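Local coordinates for protein transcription factor tau subunit sfc1 (Schizosaccharomyces pombe, PDB 4BJJ) that is part of the tauA domain of TFIIIC, binding boxA promoter sites of tRNA genes so that TFIIIC can assemble the complex that recruits RNA polymerase III, at residues 68-73 against 99-104; 50-55 against 95-100. The protein carries 3 engineered substitutions. All coordinates share one frame; numbering follows the deposited sequence.

Interaction 1. Residues 68-73 against 99-104; sequences VQARVQ and FLFRDM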
# COMPACT_ATOMS: atom_id res chain seq x y z
N VAL A 68 13.53 -0.53 -15.80
CA VAL A 68 13.03 -1.80 -15.29
C VAL A 68 11.51 -1.80 -15.29
O VAL A 68 10.89 -0.81 -14.91
CB VAL A 68 13.58 -2.01 -13.82
CG1 VAL A 68 12.77 -3.01 -13.05
CG2 VAL A 68 15.02 -2.45 -13.87
N GLN A 69 10.93 -2.93 -15.66
CA GLN A 69 9.48 -3.13 -15.59
C GLN A 69 9.07 -3.69 -14.22
O GLN A 69 9.74 -4.56 -13.68
CB GLN A 69 9.06 -4.11 -16.67
CG GLN A 69 9.39 -3.66 -18.09
CD GLN A 69 8.27 -2.92 -18.78
OE1 GLN A 69 7.20 -2.71 -18.22
NE2 GLN A 69 8.51 -2.52 -20.02
N ALA A 70 7.97 -3.18 -13.67
CA ALA A 70 7.44 -3.70 -12.42
C ALA A 70 6.90 -5.10 -12.59
O ALA A 70 6.34 -5.43 -13.62
CB ALA A 70 6.31 -2.83 -11.92
N ARG A 71 7.01 -5.88 -11.52
CA ARG A 71 6.23 -7.06 -11.34
C ARG A 71 4.89 -6.62 -10.78
O ARG A 71 4.83 -5.88 -9.81
CB ARG A 71 6.93 -8.04 -10.40
CG ARG A 71 8.19 -8.65 -10.99
CD ARG A 71 8.50 -9.98 -10.35
NE ARG A 71 7.77 -11.07 -10.98
CZ ARG A 71 7.67 -12.30 -10.47
NH1 ARG A 71 8.25 -12.58 -9.31
NH2 ARG A 71 6.98 -13.23 -11.11
N VAL A 72 3.81 -7.06 -11.42
CA VAL A 72 2.47 -6.65 -11.03
C VAL A 72 1.78 -7.81 -10.34
O VAL A 72 1.81 -8.94 -10.84
CB VAL A 72 1.67 -6.25 -12.25
CG1 VAL A 72 0.29 -5.73 -11.84
CG2 VAL A 72 2.43 -5.22 -13.04
N GLN A 73 1.18 -7.54 -9.19
CA GLN A 73 0.50 -8.60 -8.48
C GLN A 73 -0.62 -8.05 -7.61
O GLN A 73 -0.67 -6.86 -7.33
CB GLN A 73 1.51 -9.37 -7.64
CG GLN A 73 0.97 -10.62 -7.03
CD GLN A 73 0.41 -11.54 -8.07
OE1 GLN A 73 -0.70 -11.37 -8.56
NE2 GLN A 73 1.19 -12.53 -8.43
N PHE A 99 2.25 -2.57 -7.99
CA PHE A 99 3.44 -2.56 -8.84
C PHE A 99 4.67 -2.64 -7.93
O PHE A 99 4.96 -1.72 -7.15
CB PHE A 99 3.47 -1.30 -9.70
CG PHE A 99 2.29 -1.17 -10.64
CD1 PHE A 99 1.07 -0.68 -10.18
CD2 PHE A 99 2.40 -1.53 -11.99
CE1 PHE A 99 -0.00 -0.55 -11.03
CE2 PHE A 99 1.33 -1.40 -12.85
CZ PHE A 99 0.13 -0.90 -12.38
N LEU A 100 5.37 -3.76 -8.02
CA LEU A 100 6.47 -4.09 -7.14
C LEU A 100 7.80 -3.76 -7.79
O LEU A 100 8.24 -4.43 -8.72
CB LEU A 100 6.44 -5.58 -6.79
CG LEU A 100 5.16 -6.08 -6.11
CD1 LEU A 100 4.95 -7.55 -6.39
CD2 LEU A 100 5.15 -5.85 -4.63
N PHE A 101 8.41 -2.69 -7.31
CA PHE A 101 9.75 -2.33 -7.73
C PHE A 101 10.76 -2.66 -6.63
O PHE A 101 11.88 -3.04 -6.94
CB PHE A 101 9.82 -0.86 -8.11
CG PHE A 101 9.21 -0.56 -9.41
CD1 PHE A 101 9.77 -1.04 -10.58
CD2 PHE A 101 8.07 0.21 -9.48
CE1 PHE A 101 9.20 -0.76 -11.79
CE2 PHE A 101 7.50 0.49 -10.70
CZ PHE A 101 8.08 0.02 -11.87
N ARG A 102 10.39 -2.50 -5.35
CA ARG A 102 11.30 -2.90 -4.26
C ARG A 102 11.48 -4.39 -4.26
O ARG A 102 10.59 -5.12 -4.68
CB ARG A 102 10.77 -2.48 -2.90
CG ARG A 102 10.44 -1.03 -2.84
CD ARG A 102 10.31 -0.54 -1.44
NE ARG A 102 8.98 -0.78 -0.90
CZ ARG A 102 7.99 0.10 -0.90
NH1 ARG A 102 8.13 1.31 -1.46
NH2 ARG A 102 6.83 -0.23 -0.34
N ASP A 103 12.66 -4.83 -3.84
CA ASP A 103 12.94 -6.25 -3.64
C ASP A 103 13.24 -7.03 -4.92
O ASP A 103 13.52 -8.24 -4.88
CB ASP A 103 11.81 -6.93 -2.84
CG ASP A 103 12.21 -8.31 -2.35
OD1 ASP A 103 13.12 -8.40 -1.50
OD2 ASP A 103 11.60 -9.29 -2.82
N MET A 104 13.20 -6.36 -6.07
CA MET A 104 13.78 -6.94 -7.26
C MET A 104 15.28 -6.85 -7.03
O MET A 104 15.73 -6.05 -6.20
CB MET A 104 13.36 -6.17 -8.51
CG MET A 104 11.86 -5.90 -8.59
SD MET A 104 11.38 -5.15 -10.15
CE MET A 104 11.56 -6.55 -11.25
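Arg-71 and Leu-100 face each other as an antiparallel hydrogen-bonded pair. The bond from Leu-100 N to Arg-71 O is short and nearly straight (2.8 Å, 168°), while its return, Arg-71 N to Leu-100 O, is weak at 3.4 Å. The same Arg-71 carbonyl receives the Leu-100 side chain: CB lies 3.4 Å from Arg-71 O, CG is slightly farther from that oxygen, and CD1 goes on past it to Gln-73 CB at 4.1 Å. The branched leucine thus lies over the bonded carbonyl on one face of the sheet, with a single methyl branch, CD1, reaching Gln-73. On the other face Val-72 and Phe-99 form the next, non-hydrogen-bonded pair and lie side by side, pointing the same way, with Val-72 CG2 against Phe-99 CD2. The pairing belongs to the mixed sheet of the Sfc7-interacting domain, where strand 68-73, within the Tau95 triple-barrel family region, runs antiparallel to the end of strand 88-100. Beyond Leu-100 the chain makes a type II turn, Phe-101 to Met-104, from which Arg-102 forms a salt bridge to an acidic residue of the partner chain. Phe-101, which opens the turn, lays its ring over Ala-70, a CH-pi contact with CB 3.7 Å from the centroid, offset toward the rim; a methyl is small enough to fit so closely. An alanine in place of Phe-101 would probably leave the Ala-70 methyl without the ring over it and open a gap toward Leu-56. At the turn's last position Met-104 meets Val-68 tip to tip, SD 3.9 Å from CG1, and its chain, bent at chi3 (72°), carries CE to 3.6 Å from Gln-69 O.

Interaction 2. Residues 50-55 against 95-100; sequences AAALLE and IRQVFL. Engineered in segment 50-55: Ala-50 (natural residue Lys), Ala-51 (natural residue Gln).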
# COMPACT_ATOMS: atom_id res chain seq x y z
N ALA A 50 -4.70 -7.85 -16.48
CA ALA A 50 -3.69 -8.70 -17.09
C ALA A 50 -2.63 -7.96 -17.92
O ALA A 50 -1.56 -8.49 -18.19
CB ALA A 50 -4.40 -9.74 -17.96
N ALA A 51 -2.96 -6.74 -18.33
CA ALA A 51 -2.12 -5.94 -19.22
C ALA A 51 -1.31 -4.88 -18.47
O ALA A 51 -0.51 -4.17 -19.08
CB ALA A 51 -2.98 -5.25 -20.29
N ALA A 52 -1.57 -4.75 -17.17
CA ALA A 52 -0.94 -3.73 -16.35
C ALA A 52 0.57 -3.74 -16.49
O ALA A 52 1.19 -4.78 -16.53
CB ALA A 52 -1.34 -3.91 -14.90
N LEU A 53 1.15 -2.56 -16.51
CA LEU A 53 2.53 -2.38 -16.91
C LEU A 53 3.01 -1.03 -16.37
O LEU A 53 2.30 -0.04 -16.42
CB LEU A 53 2.61 -2.41 -18.46
CG LEU A 53 3.99 -2.37 -19.08
CD1 LEU A 53 3.99 -3.10 -20.39
CD2 LEU A 53 4.48 -0.95 -19.29
N LEU A 54 4.23 -0.99 -15.89
CA LEU A 54 4.83 0.26 -15.47
C LEU A 54 6.34 0.11 -15.47
O LEU A 54 6.88 -0.92 -15.07
CB LEU A 54 4.30 0.65 -14.09
CG LEU A 54 4.68 2.00 -13.50
CD1 LEU A 54 4.20 3.15 -14.33
CD2 LEU A 54 4.10 2.09 -12.09
N GLU A 55 7.02 1.15 -15.90
CA GLU A 55 8.46 1.13 -16.06
C GLU A 55 9.15 2.17 -15.16
O GLU A 55 8.67 3.28 -14.99
CB GLU A 55 8.76 1.40 -17.53
CG GLU A 55 10.13 0.98 -17.98
CD GLU A 55 10.29 1.12 -19.47
OE1 GLU A 55 9.92 0.18 -20.18
OE2 GLU A 55 10.78 2.18 -19.92
N ILE A 95 -6.52 -2.21 -1.65
CA ILE A 95 -5.51 -2.00 -2.65
C ILE A 95 -5.61 -3.26 -3.54
O ILE A 95 -5.25 -4.36 -3.12
CB ILE A 95 -4.12 -1.86 -1.97
CG1 ILE A 95 -4.09 -0.64 -1.07
CG2 ILE A 95 -3.00 -1.77 -2.99
CD1 ILE A 95 -2.87 -0.58 -0.12
N ARG A 96 -6.13 -3.10 -4.75
CA ARG A 96 -6.45 -4.25 -5.60
C ARG A 96 -5.25 -4.73 -6.41
O ARG A 96 -5.19 -5.90 -6.76
CB ARG A 96 -7.62 -3.96 -6.54
CG ARG A 96 -8.96 -3.74 -5.86
CD ARG A 96 -9.34 -4.79 -4.86
NE ARG A 96 -9.47 -6.14 -5.40
CZ ARG A 96 -10.59 -6.63 -5.94
NH1 ARG A 96 -11.68 -5.88 -6.05
NH2 ARG A 96 -10.62 -7.86 -6.40
N GLN A 97 -4.33 -3.83 -6.72
CA GLN A 97 -3.11 -4.20 -7.43
C GLN A 97 -1.86 -3.46 -6.95
O GLN A 97 -1.92 -2.32 -6.51
CB GLN A 97 -3.25 -4.05 -8.96
CG GLN A 97 -2.96 -5.38 -9.65
CD GLN A 97 -3.17 -5.38 -11.14
OE1 GLN A 97 -2.73 -4.48 -11.84
NE2 GLN A 97 -3.80 -6.42 -11.64
N VAL A 98 -0.73 -4.13 -7.08
CA VAL A 98 0.54 -3.59 -6.63
C VAL A 98 1.55 -3.67 -7.76
O VAL A 98 1.68 -4.70 -8.39
CB VAL A 98 1.08 -4.39 -5.43
CG1 VAL A 98 2.19 -3.64 -4.78
CG2 VAL A 98 0.00 -4.61 -4.43
N PHE A 99 2.25 -2.57 -7.99
CA PHE A 99 3.44 -2.56 -8.84
C PHE A 99 4.67 -2.64 -7.93
O PHE A 99 4.96 -1.72 -7.15
CB PHE A 99 3.47 -1.30 -9.70
CG PHE A 99 2.29 -1.17 -10.64
CD1 PHE A 99 1.07 -0.68 -10.18
CD2 PHE A 99 2.40 -1.53 -11.99
CE1 PHE A 99 -0.00 -0.55 -11.03
CE2 PHE A 99 1.33 -1.40 -12.85
CZ PHE A 99 0.13 -0.90 -12.38
N LEU A 100 5.37 -3.76 -8.02
CA LEU A 100 6.47 -4.09 -7.14
C LEU A 100 7.80 -3.76 -7.79
O LEU A 100 8.24 -4.43 -8.72
CB LEU A 100 6.44 -5.58 -6.79
CG LEU A 100 5.16 -6.08 -6.11
CD1 LEU A 100 4.95 -7.55 -6.39
CD2 LEU A 100 5.15 -5.85 -4.63
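Leu-54 and Phe-99 bring the two backbones closest, with CA atoms 7.3 Å apart, too far for bridging. After a 3-10 segment that includes the engineered Ala-50 and Ala-51, the chain from Ala-52 onward is extended and runs in roughly the same direction as strand 88-100. Strand 68-73 is hydrogen-bonded to both, through Ala-70 to Leu-54 and through Gln-73 to Val-98; the loop and the strand themselves meet mainly through the Phe-99 ring. Leu-54 crosses the Phe-99 side chain at about a right angle. CB rests 3.6 Å from Phe-99 CD2; CG is anti to the backbone N (chi1 -174°), and from it the methyl CD2 comes over one face of the ring, 4.0 Å from Phe-99 CG. A leucine suits this buried place because CB and one methyl of its branch can both rest against a flat aromatic ring. The backbone of the loop takes the rim: Leu-53 N lies in the ring plane, 3.8 Å from Phe-99 CE2. One residue earlier, Ala-52 CB approaches Phe-99 CZ obliquely at 4.2 Å and also meets Gln-97 OE1 at 3.4 Å. The Gln-97 chain is extended beyond CG (chi2 176°), which carries its amide out toward the loop. Helix 35-47 adds to the packing, with Ser-45 against Ala-52, Gln-97 and Phe-99, and Ala-41 against Leu-54. Strand 12-18 brings Ile-16 to Leu-54. With no direct hydrogen bond between the two segments, their mutual hold rests on shape and on the burial of apolar surface, chiefly that of the phenyl ring.

How the interactions relate
Interactions 1 and 2 lie about 8 Å apart, centre to centre, and share Phe-99 and Leu-100 at the end of strand 88-100. Along the chain the loop 50-55 comes first, then strand 68-73; both meet the last part of strand 88-100, and interaction 1 also the turn after it. Strand 68-73 lies between the loop and strand 88-100 in the backbone bonding and so ties the two contacts together. Interaction 1 joins neighbouring strands of the mixed sheet, whereas interaction 2 attaches the connection from helix 35-47 to that sheet. Phe-99 therefore serves both sheet pairing and helix-side packing in this domain of a tauA subunit, and its side chain is about 8 Å from a bound mercury ion.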